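Local atomic coordinates of ureidoglycolate hydrolase (Arabidopsis thaliana, PDB entry 4PXE), a protein that hydrolyses (S)-ureidoglycolate to glyoxylate, ammonium and carbon dioxide in plant purine breakdown, working as a manganese-dependent homodimer. Residues 255-260 with 296-302. Residue numbers count along the deposited sequence, not the author numbering.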
loop_
_atom_site.group_PDB
_atom_site.type_symbol
_atom_site.label_atom_id
_atom_site.label_comp_id
_atom_site.label_asym_id
_atom_site.label_seq_id
_atom_site.Cartn_x
_atom_site.Cartn_y
_atom_site.Cartn_z
ATOM N N ASP A 255 1.085 -17.319 6.593
ATOM C CA ASP A 255 0.548 -16.043 6.123
ATOM C C ASP A 255 1.318 -14.872 6.732
ATOM O O ASP A 255 1.227 -14.624 7.935
ATOM C CB ASP A 255 -0.942 -15.986 6.503
ATOM C CG ASP A 255 -1.686 -14.799 5.898
ATOM O OD1 ASP A 255 -1.134 -13.683 5.817
ATOM O OD2 ASP A 255 -2.863 -14.993 5.523
ATOM N N ALA A 256 2.069 -14.156 5.897
ATOM C CA ALA A 256 2.901 -13.052 6.373
ATOM C C ALA A 256 2.064 -11.887 6.880
ATOM O O ALA A 256 2.530 -11.096 7.700
ATOM C CB ALA A 256 3.853 -12.589 5.276
ATOM N N GLY A 257 0.838 -11.772 6.387
ATOM C CA GLY A 257 -0.044 -10.706 6.832
ATOM C C GLY A 257 -0.488 -10.934 8.263
ATOM O O GLY A 257 -0.564 -9.987 9.057
ATOM N N LEU A 258 -0.770 -12.182 8.614
ATOM C CA LEU A 258 -1.178 -12.501 9.974
ATOM C C LEU A 258 -0.008 -12.358 10.946
ATOM O O LEU A 258 -0.211 -11.907 12.077
ATOM C CB LEU A 258 -1.825 -13.877 10.040
ATOM C CG LEU A 258 -3.154 -13.946 9.292
ATOM C CD1 LEU A 258 -3.764 -15.324 9.426
ATOM C CD2 LEU A 258 -4.130 -12.866 9.793
ATOM N N ALA A 259 1.209 -12.677 10.503
ATOM C CA ALA A 259 2.389 -12.398 11.320
ATOM C C ALA A 259 2.493 -10.906 11.611
ATOM O O ALA A 259 2.784 -10.504 12.740
ATOM C CB ALA A 259 3.658 -12.894 10.639
ATOM N N ALA A 260 2.242 -10.082 10.599
ATOM C CA ALA A 260 2.321 -8.636 10.756
ATOM C C ALA A 260 1.246 -8.136 11.707
ATOM O O ALA A 260 1.512 -7.274 12.557
ATOM C CB ALA A 260 2.201 -7.953 9.405
ATOM N N ILE A 296 -2.512 -14.949 -1.113
ATOM C CA ILE A 296 -2.114 -14.947 0.298
ATOM C C ILE A 296 -0.820 -14.163 0.420
ATOM O O ILE A 296 0.118 -14.423 -0.321
ATOM C CB ILE A 296 -1.863 -16.368 0.822
ATOM C CG1 ILE A 296 -3.092 -17.257 0.622
ATOM C CG2 ILE A 296 -1.477 -16.328 2.303
ATOM C CD1 ILE A 296 -2.799 -18.752 0.841
ATOM N N PRO A 297 -0.760 -13.193 1.347
ATOM C CA PRO A 297 0.466 -12.388 1.411
ATOM C C PRO A 297 1.725 -13.228 1.635
ATOM O O PRO A 297 1.774 -14.014 2.584
ATOM C CB PRO A 297 0.221 -11.466 2.615
ATOM C CG PRO A 297 -1.268 -11.335 2.688
ATOM C CD PRO A 297 -1.812 -12.691 2.252
ATOM N N SER A 298 2.718 -13.042 0.765
ATOM C CA SER A 298 4.004 -13.732 0.883
ATOM C C SER A 298 5.064 -12.841 1.521
ATOM O O SER A 298 6.119 -13.316 1.917
ATOM C CB SER A 298 4.507 -14.234 -0.479
ATOM O OG SER A 298 4.585 -13.186 -1.427
ATOM N N LYS A 299 4.790 -11.545 1.597
ATOM C CA LYS A 299 5.676 -10.619 2.285
ATOM C C LYS A 299 4.841 -9.579 3.005
ATOM O O LYS A 299 3.835 -9.109 2.483
ATOM C CB LYS A 299 6.620 -9.927 1.309
ATOM C CG LYS A 299 7.655 -10.821 0.664
ATOM C CD LYS A 299 8.822 -10.001 0.138
ATOM C CE LYS A 299 8.351 -8.847 -0.738
ATOM N NZ LYS A 299 9.504 -8.053 -1.259
ATOM N N SER A 300 5.247 -9.235 4.220
ATOM C CA SER A 300 4.653 -8.099 4.903
ATOM C C SER A 300 5.767 -7.201 5.408
ATOM O O SER A 300 6.868 -7.662 5.697
ATOM C CB SER A 300 3.750 -8.551 6.046
ATOM O OG SER A 300 4.476 -9.279 7.026
ATOM N N HIS A 301 5.465 -5.913 5.502
ATOM C CA HIS A 301 6.447 -4.884 5.806
ATOM C C HIS A 301 5.807 -3.952 6.817
ATOM O O HIS A 301 4.766 -3.352 6.530
ATOM C CB HIS A 301 6.785 -4.127 4.510
ATOM C CG HIS A 301 7.648 -2.916 4.704
ATOM N ND1 HIS A 301 9.019 -2.943 4.556
ATOM C CD2 HIS A 301 7.327 -1.636 5.004
ATOM C CE1 HIS A 301 9.507 -1.733 4.779
ATOM N NE2 HIS A 301 8.501 -0.922 5.051
ATOM N N LEU A 302 6.414 -3.850 8.000
ATOM C CA LEU A 302 5.934 -2.946 9.050
ATOM C C LEU A 302 6.983 -1.907 9.351
ATOM O O LEU A 302 8.179 -2.201 9.345
ATOM C CB LEU A 302 5.686 -3.681 10.365
ATOM C CG LEU A 302 4.740 -4.863 10.410
ATOM C CD1 LEU A 302 5.529 -6.120 10.085
ATOM C CD2 LEU A 302 4.064 -4.962 11.776
#
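The hydroxyl of Ser300 donates a short hydrogen bond, 2.7 Å from OG to Ala256 O, a carbonyl in the first turn of the helix that also accepts from Ala260 N. A weak bond runs the other way, from Ala256 N to Pro297 O (3.3 Å), so the strand segment supplies an acceptor to one of the amides at the helix start. Asp255 is the N-cap: its OD1 accepts from Leu258 N at 3.2 Å and, weakly, from Gly257 N at 2.8 Å. Helix and strand axes come within 7.2 Å at 23°, nearly parallel, in the two-layer α/β sandwich of the dimerization region, where helices 256-272 and 311-332 cover one face of an antiparallel sheet, as in other M20 peptidases. A classic beta bulge, in which Ser298 and Lys299 both face His289, interrupts strand 295-308; beyond it Ser300 and Leu302 point toward the helix and His301 away. Small side chains suit the close approach: Ala256 CB lies 3.9 Å from Lys299 C, Ala260 CB 3.5 Å from Ser300 OG and 3.9 Å from Leu302 CD1, while a CB on Gly257 would crowd Pro297 CG at 3.3 Å. Ile296 packs on Thr282 and Pro297 on Val283, both of the second subunit.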